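Local coordinates for protein her-1 (Caenorhabditis elegans, PDB 1SZH), which dictates male development in the worm, probably as a secreted signal acting directly in sex determination, and inhibits the function of TRA-2A, at residues I11-A15 with C27-K32; L55-F60 with P101-A105; N69-C75 with C129-R133; C90-C94 with S111-S116; C125-C129 with F144-C148. The protein carries 2 engineered substitutions. One frame throughout, in Å; residues are numbered along the deposited sequence.

Interaction 1. Residues I11-A15 with C27-K32; sequences IKDAA and CIEIMK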
# COMPACT_ATOMS: atom_id res chain seq x y z
N ILE A 11 -17.30 -2.40 5.32
CA ILE A 11 -16.46 -1.31 5.84
C ILE A 11 -16.78 -0.99 7.29
O ILE A 11 -15.88 -0.76 8.11
CB ILE A 11 -16.60 -0.03 4.97
CG1 ILE A 11 -15.89 -0.25 3.62
CG2 ILE A 11 -16.02 1.16 5.70
CD1 ILE A 11 -16.12 0.88 2.61
N LYS A 12 -18.06 -0.98 7.64
CA LYS A 12 -18.43 -0.70 9.02
C LYS A 12 -17.92 -1.82 9.94
O LYS A 12 -17.46 -1.56 11.04
CB LYS A 12 -19.95 -0.54 9.16
CG LYS A 12 -20.48 0.73 8.51
CD LYS A 12 -21.96 0.96 8.81
CE LYS A 12 -22.17 1.24 10.29
NZ LYS A 12 -23.54 1.71 10.62
N ASP A 13 -17.99 -3.06 9.47
CA ASP A 13 -17.52 -4.19 10.27
C ASP A 13 -16.01 -4.10 10.49
O ASP A 13 -15.51 -4.33 11.60
CB ASP A 13 -17.86 -5.51 9.60
CG ASP A 13 -17.52 -6.72 10.47
OD1 ASP A 13 -16.80 -7.61 9.99
OD2 ASP A 13 -17.98 -6.77 11.64
N ALA A 14 -15.27 -3.75 9.43
CA ALA A 14 -13.81 -3.63 9.56
C ALA A 14 -13.46 -2.51 10.54
O ALA A 14 -12.55 -2.66 11.36
CB ALA A 14 -13.18 -3.35 8.19
N ALA A 15 -14.16 -1.37 10.44
CA ALA A 15 -13.89 -0.27 11.34
C ALA A 15 -14.15 -0.68 12.80
O ALA A 15 -13.36 -0.37 13.69
CB ALA A 15 -14.77 0.95 10.97
N CYS A 27 -12.00 5.90 10.23
CA CYS A 27 -11.64 4.66 9.53
C CYS A 27 -12.59 4.37 8.38
O CYS A 27 -12.16 3.94 7.31
CB CYS A 27 -11.62 3.50 10.54
SG CYS A 27 -10.07 3.56 11.45
N ILE A 28 -13.88 4.60 8.58
CA ILE A 28 -14.86 4.41 7.51
C ILE A 28 -14.52 5.36 6.37
O ILE A 28 -14.55 4.97 5.20
CB ILE A 28 -16.28 4.66 8.05
CG1 ILE A 28 -16.68 3.50 8.96
CG2 ILE A 28 -17.29 4.79 6.91
CD1 ILE A 28 -17.90 3.77 9.82
N GLU A 29 -14.15 6.59 6.71
CA GLU A 29 -13.81 7.58 5.67
C GLU A 29 -12.60 7.20 4.83
O GLU A 29 -12.64 7.27 3.60
CB GLU A 29 -13.56 8.95 6.30
CG GLU A 29 -14.81 9.66 6.78
CD GLU A 29 -15.06 10.96 6.02
OE1 GLU A 29 -16.21 11.17 5.59
OE2 GLU A 29 -14.12 11.77 5.88
N ILE A 30 -11.50 6.78 5.49
CA ILE A 30 -10.34 6.43 4.69
C ILE A 30 -10.61 5.16 3.86
O ILE A 30 -10.06 5.00 2.78
CB ILE A 30 -9.06 6.32 5.55
CG1 ILE A 30 -9.10 5.12 6.51
CG2 ILE A 30 -8.89 7.60 6.37
CD1 ILE A 30 -8.55 3.82 5.93
N MET A 31 -11.49 4.29 4.33
CA MET A 31 -11.79 3.12 3.51
C MET A 31 -12.64 3.49 2.28
O MET A 31 -12.39 3.01 1.17
CB MET A 31 -12.52 2.05 4.33
CG MET A 31 -11.55 1.30 5.26
SD MET A 31 -12.34 -0.08 6.14
CE MET A 31 -12.95 0.78 7.60
N LYS A 32 -13.64 4.35 2.47
CA LYS A 32 -14.51 4.68 1.33
C LYS A 32 -13.79 5.56 0.32
O LYS A 32 -14.10 5.48 -0.87
CB LYS A 32 -15.82 5.34 1.80
CG LYS A 32 -15.75 6.81 2.15
CD LYS A 32 -17.14 7.29 2.72
CE LYS A 32 -17.25 8.81 2.69
NZ LYS A 32 -18.51 9.26 3.35
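C27 opens the contact where the backbones come closest: its CA lies 5.7 Å from the CA of A15, and its CB sits 4.1 Å from A15 CB. A methyl group on one side and a half-cystine on the other permit this approach; the SG of C27 is tied to C19, in the short link between the two helices. One residue on, I28 starts out sideways from its helix but bends its end back to the partner. Its CG1 rests 3.8 Å from A15 CB, its CG2 4.0 Å from I11 CG2, and its CD1 reaches the aliphatic part of K12, 4.2 Å from CG. The two segments belong to a helical hairpin, helix 8-18 followed by helix 24-33, whose local axes pass 9.3 Å apart at 133°, so the chain runs back obliquely across itself. M31, almost one turn after I28, fills the gap between the helices. Its SD lies 3.9 Å from A14 CB, while its CE is 3.8 Å from A15 CB, 3.6 Å from I11 CG2 and 3.3 Å from I11 O, a carbonyl already hydrogen-bonded to A15 N within its own helix. Beyond the hairpin, A14 and M31 both touch L55 of helix 47-59, which extends the apolar layer. At K32 the contact thins to its backbone N, 4.3 Å from I11 CD1, and the lysine side chain leads away from helix 8-18.

Interaction 2. Residues L55-F60 with P101-A105; sequences LQNVLF and PSIDA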
# COMPACT_ATOMS: atom_id res chain seq x y z
N LEU A 55 -7.52 -4.08 8.97
CA LEU A 55 -8.52 -3.74 7.97
C LEU A 55 -8.44 -4.63 6.73
O LEU A 55 -9.45 -5.10 6.22
CB LEU A 55 -8.42 -2.25 7.57
CG LEU A 55 -8.76 -1.27 8.71
CD1 LEU A 55 -8.50 0.15 8.18
CD2 LEU A 55 -10.21 -1.40 9.14
N GLN A 56 -7.23 -4.85 6.23
CA GLN A 56 -7.09 -5.71 5.05
C GLN A 56 -7.64 -7.12 5.30
O GLN A 56 -8.31 -7.70 4.45
CB GLN A 56 -5.62 -5.81 4.66
CG GLN A 56 -5.08 -4.54 4.02
CD GLN A 56 -4.54 -4.81 2.62
OE1 GLN A 56 -3.69 -5.67 2.43
NE2 GLN A 56 -5.02 -4.06 1.64
N ASN A 57 -7.35 -7.64 6.49
CA ASN A 57 -7.80 -8.98 6.86
C ASN A 57 -9.32 -9.07 6.92
O ASN A 57 -9.88 -10.10 6.56
CB ASN A 57 -7.15 -9.40 8.19
CG ASN A 57 -5.69 -9.84 8.03
OD1 ASN A 57 -5.03 -10.20 9.02
ND2 ASN A 57 -5.18 -9.79 6.80
N VAL A 58 -10.00 -8.00 7.35
CA VAL A 58 -11.47 -8.07 7.39
C VAL A 58 -12.07 -7.79 6.01
O VAL A 58 -12.90 -8.56 5.52
CB VAL A 58 -12.07 -7.06 8.41
CG1 VAL A 58 -13.60 -7.13 8.36
CG2 VAL A 58 -11.56 -7.35 9.79
N LEU A 59 -11.64 -6.72 5.34
CA LEU A 59 -12.19 -6.37 4.03
C LEU A 59 -11.99 -7.44 2.97
O LEU A 59 -12.87 -7.67 2.15
CB LEU A 59 -11.53 -5.08 3.51
CG LEU A 59 -11.80 -3.81 4.33
CD1 LEU A 59 -10.97 -2.66 3.74
CD2 LEU A 59 -13.27 -3.45 4.30
N PHE A 60 -10.84 -8.10 3.01
CA PHE A 60 -10.51 -9.08 1.99
C PHE A 60 -10.44 -10.51 2.54
O PHE A 60 -9.69 -11.33 2.05
CB PHE A 60 -9.19 -8.67 1.34
CG PHE A 60 -9.25 -7.32 0.66
CD1 PHE A 60 -8.40 -6.29 1.04
CD2 PHE A 60 -10.21 -7.06 -0.33
CE1 PHE A 60 -8.51 -5.01 0.46
CE2 PHE A 60 -10.33 -5.78 -0.91
CZ PHE A 60 -9.48 -4.76 -0.52
N PRO A 101 -5.39 0.78 2.89
CA PRO A 101 -5.94 -0.57 3.11
C PRO A 101 -7.14 -1.05 2.32
O PRO A 101 -7.27 -2.27 2.10
CB PRO A 101 -6.17 -0.62 4.62
CG PRO A 101 -6.55 0.81 4.94
CD PRO A 101 -5.52 1.59 4.12
N SER A 102 -8.00 -0.13 1.88
CA SER A 102 -9.17 -0.58 1.15
C SER A 102 -9.01 -0.70 -0.37
O SER A 102 -9.96 -1.08 -1.06
CB SER A 102 -10.36 0.33 1.44
OG SER A 102 -10.11 1.63 0.94
N ILE A 103 -7.84 -0.37 -0.90
CA ILE A 103 -7.64 -0.49 -2.34
C ILE A 103 -7.05 -1.88 -2.63
O ILE A 103 -5.98 -2.23 -2.12
CB ILE A 103 -6.68 0.58 -2.88
CG1 ILE A 103 -7.20 1.97 -2.51
CG2 ILE A 103 -6.59 0.46 -4.41
CD1 ILE A 103 -6.31 3.16 -2.97
N ASP A 104 -7.76 -2.66 -3.43
CA ASP A 104 -7.27 -3.99 -3.72
C ASP A 104 -6.03 -3.98 -4.59
O ASP A 104 -5.70 -2.98 -5.22
CB ASP A 104 -8.37 -4.87 -4.32
CG ASP A 104 -8.89 -4.34 -5.64
OD1 ASP A 104 -8.09 -4.10 -6.57
OD2 ASP A 104 -10.12 -4.19 -5.77
N ALA A 105 -5.32 -5.11 -4.58
CA ALA A 105 -4.08 -5.27 -5.34
C ALA A 105 -4.14 -4.86 -6.80
O ALA A 105 -3.31 -4.07 -7.27
CB ALA A 105 -3.63 -6.71 -5.23
O HOH W 1 -4.34 -4.46 -1.21
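In this fold of helices without strands, the C-terminal end of helix 47-59, third of the three N-terminal helices, packs on the loop leading to the N-capped start of helix 105-115; D104 is the cap, its OD1 accepting from T107 N. The direct polar link is a single, nearly straight hydrogen bond: Q56 NE2 donates to P101 O at 2.9 Å with an angle of 170°. The same NE2 also donates to water 1, 3.0 Å away, which in turn donates a hydrogen bond to I103 O at 2.9 Å. One amide group therefore serves two loop carbonyls, P101 O directly and I103 O through the water, while Q56 OE1 accepts from I68 N and ties in a third part of the chain. The apolar contacts centre on P101, which faces the helix. Its CG packs 3.8 Å from L55 CD1, and its CB lies 4.1 Å from Q56 CG. One turn after L55, L59 places CD1 3.8 Å from both CA and CB of S102. The hydroxyl of S102 is engaged with M31 O of helix 24-33, which thus lies close to the same junction. Aromatic contacts come from F60, the first residue to leave the helix. Its CZ is 4.0 Å from D104 CB, and its ring edge faces two carbonyl oxygens, with CE1 3.4 Å from P101 O and CZ 3.8 Å from S102 O.

Interaction 3. Residues N69-C75 with C129-R133; sequences NLDDSVC and CRSLR. With ACT (acetate ion), chain D.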
# COMPACT_ATOMS: atom_id res chain seq x y z
N ASN A 69 1.04 -6.84 1.29
CA ASN A 69 1.77 -6.65 2.53
C ASN A 69 2.18 -5.17 2.67
O ASN A 69 2.73 -4.57 1.74
CB ASN A 69 3.01 -7.54 2.54
CG ASN A 69 3.62 -7.68 3.93
OD1 ASN A 69 3.60 -8.77 4.53
ND2 ASN A 69 4.16 -6.60 4.45
N LEU A 70 1.91 -4.59 3.83
CA LEU A 70 2.27 -3.20 4.07
C LEU A 70 3.74 -2.88 3.78
O LEU A 70 4.06 -1.78 3.29
CB LEU A 70 1.93 -2.79 5.51
CG LEU A 70 2.20 -1.33 5.88
CD1 LEU A 70 1.39 -0.37 5.01
CD2 LEU A 70 1.84 -1.15 7.37
N ASP A 71 4.64 -3.83 4.06
CA ASP A 71 6.06 -3.62 3.85
C ASP A 71 6.43 -3.37 2.40
O ASP A 71 7.46 -2.77 2.13
CB ASP A 71 6.89 -4.81 4.35
CG ASP A 71 6.75 -5.04 5.84
OD1 ASP A 71 6.71 -4.04 6.60
OD2 ASP A 71 6.68 -6.22 6.25
N ASP A 72 5.61 -3.83 1.46
CA ASP A 72 5.91 -3.61 0.06
C ASP A 72 5.87 -2.12 -0.33
O ASP A 72 6.38 -1.74 -1.39
CB ASP A 72 4.94 -4.39 -0.85
CG ASP A 72 5.15 -5.90 -0.80
OD1 ASP A 72 6.00 -6.37 -0.02
OD2 ASP A 72 4.44 -6.61 -1.55
N SER A 73 5.29 -1.27 0.51
CA SER A 73 5.23 0.14 0.14
C SER A 73 6.63 0.75 0.04
O SER A 73 6.82 1.74 -0.66
CB SER A 73 4.37 0.92 1.14
OG SER A 73 4.92 0.88 2.45
N VAL A 74 7.61 0.15 0.71
CA VAL A 74 8.97 0.70 0.65
C VAL A 74 9.56 0.56 -0.76
O VAL A 74 10.45 1.31 -1.16
CB VAL A 74 9.90 0.00 1.67
CG1 VAL A 74 9.30 0.06 3.08
CG2 VAL A 74 10.14 -1.41 1.26
N CYS A 75 9.02 -0.36 -1.54
CA CYS A 75 9.51 -0.58 -2.91
C CYS A 75 9.20 0.59 -3.84
O CYS A 75 9.82 0.79 -4.89
CB CYS A 75 8.87 -1.85 -3.47
SG CYS A 75 9.24 -3.35 -2.53
N CYS A 129 11.45 -6.03 -6.16
CA CYS A 129 11.56 -5.68 -4.76
C CYS A 129 10.44 -6.39 -3.97
O CYS A 129 10.69 -6.91 -2.89
CB CYS A 129 11.43 -4.14 -4.62
SG CYS A 129 11.44 -3.47 -2.97
N ARG A 130 9.22 -6.41 -4.51
CA ARG A 130 8.13 -7.09 -3.81
C ARG A 130 8.41 -8.59 -3.68
O ARG A 130 8.15 -9.18 -2.63
CB ARG A 130 6.80 -6.87 -4.53
CG ARG A 130 6.27 -5.42 -4.48
CD ARG A 130 4.87 -5.36 -5.12
NE ARG A 130 3.92 -6.14 -4.33
CZ ARG A 130 2.95 -6.88 -4.83
NH1 ARG A 130 2.77 -6.97 -6.14
NH2 ARG A 130 2.16 -7.56 -4.00
N SER A 131 8.93 -9.20 -4.76
CA SER A 131 9.26 -10.63 -4.74
C SER A 131 10.34 -10.92 -3.70
O SER A 131 10.23 -11.88 -2.95
CB SER A 131 9.74 -11.08 -6.12
OG SER A 131 8.66 -11.11 -7.03
N LEU A 132 11.39 -10.09 -3.65
CA LEU A 132 12.45 -10.30 -2.66
C LEU A 132 11.91 -10.19 -1.22
O LEU A 132 12.30 -10.96 -0.34
CB LEU A 132 13.59 -9.30 -2.87
CG LEU A 132 14.55 -9.59 -4.02
CD1 LEU A 132 15.63 -8.52 -4.02
CD2 LEU A 132 15.18 -10.98 -3.87
N ARG A 133 11.01 -9.23 -0.98
CA ARG A 133 10.40 -9.07 0.36
C ARG A 133 9.64 -10.38 0.69
O ARG A 133 9.76 -10.94 1.78
CB ARG A 133 9.43 -7.87 0.33
CG ARG A 133 8.99 -7.28 1.70
CD ARG A 133 7.95 -8.14 2.44
NE ARG A 133 6.83 -8.52 1.59
CZ ARG A 133 6.07 -9.59 1.80
NH1 ARG A 133 6.32 -10.37 2.86
NH2 ARG A 133 5.11 -9.91 0.96
C ACT D . 3.19 -12.32 2.61
O ACT D . 3.63 -12.98 3.64
OXT ACT D . 3.44 -12.57 1.38
CH3 ACT D . 2.30 -11.13 2.78
O HOH W 2 2.30 -8.20 -0.90
O HOH W 3 5.58 -9.05 -1.74
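D72 holds two arginines at once. Its OD1 accepts from R133 NE at 2.8 Å and its OD2 from R130 NE at 2.9 Å, forming a salt-bridge network in which one carboxylate spans almost a turn of helix 120-134. Two waters thicken it: water 2 connects D72 OD2 (2.7 Å) with N69 N (2.9 Å) and R130 NH2 (3.2 Å), and water 3 connects the same OD2 (2.7 Å) with R130 O (2.7 Å) and R133 NH2 (2.9 Å). R130 also pairs through NH1 with E127, while R133 NH2 donates to OXT of an acetate, probably from the crystallisation liquor, at 3.2 Å. Further out, N69 CB lies over one face of the R133 guanidinium, 3.5 Å from NH2, and D71 CB packs 4.0 Å from R133 CD. At the other end, the disulfide C75 SG–C129 SG (2.2 Å, chi3 -78°) brings the two CA atoms to 5.8 Å. The three-residue repeat of 70-75 puts D72 and C75 on one side, in line with N69 just before it. These residues are part of the extended 3-10 helix characteristic of HER-1, fastened here to α-helix 120-134 by a disulfide and a salt-bridge network.

Interaction 4. Residues C90-C94 with S111-S116; sequences CENRC and SIKSCS. With ACT (acetate ion), chain C.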
# COMPACT_ATOMS: atom_id res chain seq x y z
N CYS A 90 5.02 9.59 -9.57
CA CYS A 90 4.61 8.19 -9.55
C CYS A 90 5.05 7.56 -8.23
O CYS A 90 4.33 6.73 -7.66
CB CYS A 90 5.24 7.45 -10.75
SG CYS A 90 4.70 5.76 -11.10
N GLU A 91 6.21 7.96 -7.72
CA GLU A 91 6.69 7.42 -6.44
C GLU A 91 5.68 7.75 -5.32
O GLU A 91 5.29 6.86 -4.54
CB GLU A 91 8.06 7.99 -6.07
CG GLU A 91 8.50 7.68 -4.65
CD GLU A 91 9.88 8.21 -4.34
OE1 GLU A 91 10.47 8.87 -5.21
OE2 GLU A 91 10.37 7.95 -3.22
N ASN A 92 5.25 9.00 -5.28
CA ASN A 92 4.30 9.43 -4.25
C ASN A 92 2.93 8.78 -4.41
O ASN A 92 2.30 8.42 -3.41
CB ASN A 92 4.18 10.96 -4.23
CG ASN A 92 5.45 11.62 -3.71
OD1 ASN A 92 6.17 11.04 -2.89
ND2 ASN A 92 5.72 12.84 -4.16
N ARG A 93 2.48 8.62 -5.66
CA ARG A 93 1.20 7.98 -5.96
C ARG A 93 1.31 6.54 -5.45
O ARG A 93 0.41 6.03 -4.80
CB ARG A 93 0.96 8.02 -7.47
CG ARG A 93 -0.00 6.96 -8.06
CD ARG A 93 -1.46 7.35 -8.00
NE ARG A 93 -1.80 8.64 -8.61
CZ ARG A 93 -2.24 8.83 -9.86
NH1 ARG A 93 -2.39 7.82 -10.70
NH2 ARG A 93 -2.60 10.06 -10.24
N CYS A 94 2.43 5.88 -5.76
CA CYS A 94 2.65 4.50 -5.33
C CYS A 94 2.63 4.41 -3.80
O CYS A 94 1.94 3.56 -3.23
CB CYS A 94 4.01 4.04 -5.87
SG CYS A 94 4.48 2.32 -5.57
N SER A 111 -2.73 1.13 -11.50
CA SER A 111 -2.42 2.57 -11.45
C SER A 111 -0.92 2.80 -11.42
O SER A 111 -0.42 3.68 -12.12
CB SER A 111 -3.10 3.21 -10.22
OG SER A 111 -2.75 4.58 -10.13
N ILE A 112 -0.20 1.98 -10.65
CA ILE A 112 1.25 2.11 -10.58
C ILE A 112 1.88 1.74 -11.93
O ILE A 112 2.81 2.40 -12.39
CB ILE A 112 1.79 1.18 -9.47
CG1 ILE A 112 1.31 1.68 -8.11
CG2 ILE A 112 3.34 1.13 -9.51
CD1 ILE A 112 1.41 0.61 -6.99
N LYS A 113 1.41 0.67 -12.57
CA LYS A 113 1.96 0.29 -13.86
C LYS A 113 1.69 1.41 -14.87
O LYS A 113 2.54 1.73 -15.68
CB LYS A 113 1.35 -1.02 -14.36
CG LYS A 113 1.98 -1.53 -15.66
CD LYS A 113 1.47 -2.92 -15.98
CE LYS A 113 2.15 -3.49 -17.24
NZ LYS A 113 1.68 -4.88 -17.51
N SER A 114 0.50 2.02 -14.79
CA SER A 114 0.19 3.09 -15.74
C SER A 114 1.08 4.31 -15.57
O SER A 114 1.55 4.84 -16.57
CB SER A 114 -1.28 3.47 -15.62
OG SER A 114 -2.08 2.43 -16.16
N CYS A 115 1.35 4.77 -14.34
CA CYS A 115 2.21 5.94 -14.23
C CYS A 115 3.66 5.69 -14.56
O CYS A 115 4.41 6.63 -14.81
CB CYS A 115 2.10 6.66 -12.87
SG CYS A 115 2.42 5.84 -11.35
N SER A 116 4.07 4.44 -14.56
CA SER A 116 5.45 4.12 -14.88
C SER A 116 5.56 3.52 -16.30
O SER A 116 6.58 2.92 -16.63
CB SER A 116 6.03 3.13 -13.84
OG SER A 116 5.27 1.92 -13.82
C ACT C . -1.46 12.27 -8.09
O ACT C . -1.56 11.22 -7.31
OXT ACT C . -0.41 12.99 -8.26
CH3 ACT C . -2.60 12.75 -8.91
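C90 reaches straight across to helix 105-115, and its SG is bonded to C115 SG (2.3 Å, chi3 71°). The same sulfur lies 4.0 Å from S116 CB, just where that helix ends; S116 OG turns back to donate to I112 O at 2.9 Å. R93, almost a turn later, runs along the exposed side: its CG is 4.2 Å from C115 SG, its NH1 is 3.3 Å from S111 OG, and its NE donates at 2.9 Å to the O of an acetate, probably from the crystallisation liquor, which R89 also binds. C94 completes the turn on the buried side, its SG 3.8 Å from I112 CD1 and bonded to C76; F126 of helix 120-134 touches both C94 and I112. The local axes run antiparallel at 179° and 9.8 Å apart, as in an up-down helix pair. The covalent bond at the C90 end and the apolar contact at the C94 end hold these two segments together in this antiparallel register.

Interaction 5. Residues C125-C129 with F144-C148; sequences CFEKC and FEEYC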
# COMPACT_ATOMS: atom_id res chain seq x y z
N CYS A 125 11.59 -3.38 -11.50
CA CYS A 125 12.37 -3.35 -10.27
C CYS A 125 11.42 -3.32 -9.06
O CYS A 125 11.65 -3.98 -8.05
CB CYS A 125 13.28 -2.13 -10.25
SG CYS A 125 14.32 -1.98 -8.82
N PHE A 126 10.35 -2.54 -9.17
CA PHE A 126 9.36 -2.46 -8.10
C PHE A 126 8.80 -3.87 -7.85
O PHE A 126 8.67 -4.30 -6.70
CB PHE A 126 8.22 -1.50 -8.55
CG PHE A 126 6.97 -1.53 -7.68
CD1 PHE A 126 6.96 -0.92 -6.43
CD2 PHE A 126 5.82 -2.17 -8.13
CE1 PHE A 126 5.80 -0.94 -5.62
CE2 PHE A 126 4.64 -2.20 -7.33
CZ PHE A 126 4.63 -1.59 -6.08
N GLU A 127 8.49 -4.59 -8.92
CA GLU A 127 7.95 -5.92 -8.76
C GLU A 127 9.00 -6.86 -8.18
O GLU A 127 8.68 -7.71 -7.35
CB GLU A 127 7.42 -6.44 -10.10
CG GLU A 127 6.13 -5.74 -10.57
CD GLU A 127 4.86 -6.24 -9.87
OE1 GLU A 127 4.73 -6.06 -8.64
OE2 GLU A 127 3.99 -6.81 -10.56
N LYS A 128 10.25 -6.69 -8.60
CA LYS A 128 11.33 -7.55 -8.06
C LYS A 128 11.51 -7.29 -6.56
O LYS A 128 11.73 -8.20 -5.77
CB LYS A 128 12.62 -7.29 -8.84
CG LYS A 128 13.83 -8.13 -8.39
CD LYS A 128 14.94 -8.00 -9.43
CE LYS A 128 16.01 -9.06 -9.25
NZ LYS A 128 17.00 -8.96 -10.36
N CYS A 129 11.45 -6.03 -6.16
CA CYS A 129 11.56 -5.68 -4.76
C CYS A 129 10.44 -6.39 -3.97
O CYS A 129 10.69 -6.91 -2.89
CB CYS A 129 11.43 -4.14 -4.62
SG CYS A 129 11.44 -3.47 -2.97
N PHE A 144 18.15 -0.59 -4.31
CA PHE A 144 17.73 -1.17 -5.59
C PHE A 144 18.88 -1.51 -6.50
O PHE A 144 18.80 -2.48 -7.25
CB PHE A 144 16.76 -0.25 -6.34
CG PHE A 144 15.56 0.16 -5.55
CD1 PHE A 144 15.47 1.46 -5.02
CD2 PHE A 144 14.53 -0.74 -5.28
CE1 PHE A 144 14.36 1.85 -4.27
CE2 PHE A 144 13.41 -0.36 -4.52
CZ PHE A 144 13.33 0.94 -4.00
N GLU A 145 19.92 -0.69 -6.45
CA GLU A 145 21.09 -0.92 -7.31
C GLU A 145 21.72 -2.30 -7.10
O GLU A 145 22.43 -2.79 -7.97
CB GLU A 145 22.14 0.17 -7.06
CG GLU A 145 21.67 1.59 -7.34
CD GLU A 145 21.06 2.23 -6.12
OE1 GLU A 145 21.00 1.58 -5.02
OE2 GLU A 145 20.61 3.43 -6.20
N GLU A 146 21.44 -2.92 -5.96
CA GLU A 146 22.00 -4.24 -5.65
C GLU A 146 21.24 -5.43 -6.23
O GLU A 146 21.79 -6.52 -6.34
CB GLU A 146 22.16 -4.43 -4.14
CG GLU A 146 23.17 -3.49 -3.53
CD GLU A 146 23.62 -3.92 -2.13
OE1 GLU A 146 24.30 -4.97 -2.00
OE2 GLU A 146 23.28 -3.20 -1.16
N TYR A 147 19.98 -5.24 -6.58
CA TYR A 147 19.25 -6.37 -7.14
C TYR A 147 18.55 -5.99 -8.43
O TYR A 147 17.95 -6.83 -9.09
CB TYR A 147 18.29 -6.96 -6.12
CG TYR A 147 17.29 -5.99 -5.56
CD1 TYR A 147 16.03 -5.85 -6.13
CD2 TYR A 147 17.57 -5.26 -4.40
CE1 TYR A 147 15.06 -5.04 -5.55
CE2 TYR A 147 16.61 -4.45 -3.81
CZ TYR A 147 15.35 -4.35 -4.39
OH TYR A 147 14.38 -3.62 -3.78
N CYS A 148 18.63 -4.71 -8.76
CA CYS A 148 18.09 -4.18 -10.01
C CYS A 148 19.34 -3.54 -10.60
O CYS A 148 19.75 -2.47 -10.17
CB CYS A 148 17.02 -3.12 -9.75
SG CYS A 148 15.58 -3.79 -8.89
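Sulfur and aromatic rings make up the apolar centre. C125 SG, bonded to C148 SG (2.2 Å, chi3 95°), lies 3.8 Å from F144 CD2 and 4.8 Å from the centroid of the F144 ring; the centroid of the Y147 ring is 5.4 Å from the same sulfur. Both are oblique Cys sulfur-aromatic contacts. One turn along helix 120-134, C129 SG meets the edge of the F144 ring, 4.0 Å from CE2, and C129 CB packs 3.9 Å from Y147 CE1. At the far end of the tyrosine ring, Y147 OH comes to 3.1 Å from C129 SG. C129 is itself half of another disulfide, to C75, so two rings from the tail lie against two adjacent disulfides. V78, in a loop, touches both C125 and F144 and extends this apolar patch. The C125–C148 bond fastens the irregular chain after helix 120-134 back onto that helix, closing a covalent loop. The tail itself is compact: F144 O accepts from both Y147 N (3.1 Å) and C148 N (2.7 Å), a tight turn that sets F144, Y147 and C148 facing the helix together. Toward the surface, K128 lays its aliphatic part along the tyrosine ring edge, with CG 3.9 Å from Y147 CD1 and CD 4.3 Å from C148 SG. The extended lysine chain then brings its NZ to Y147 O, a hydrogen bond of 2.7 Å.

How the interactions relate
The contacts fall into two groups on the chain. Interactions 1 and 2, centres about 10 Å apart, touch through M31 O and S102 OG (2.7 Å, a probable hydrogen bond). Interactions 3 and 5, centres also about 10 Å apart, share C129, and L132 CD1 meets Y147 CG at 3.4 Å. F126 ties interaction 5 to interaction 4, its CE1 3.5 Å from C94 SG, and packs on C75 of interaction 3. Interaction 4 is nested within the loop closed by interaction 3. Interactions 1 and 5 lie furthest apart, centres about 33 Å. Interaction 2 brings helix 47-59 against the loop before helix 105-115, and its segments alternate along the chain with those of 3 and 4.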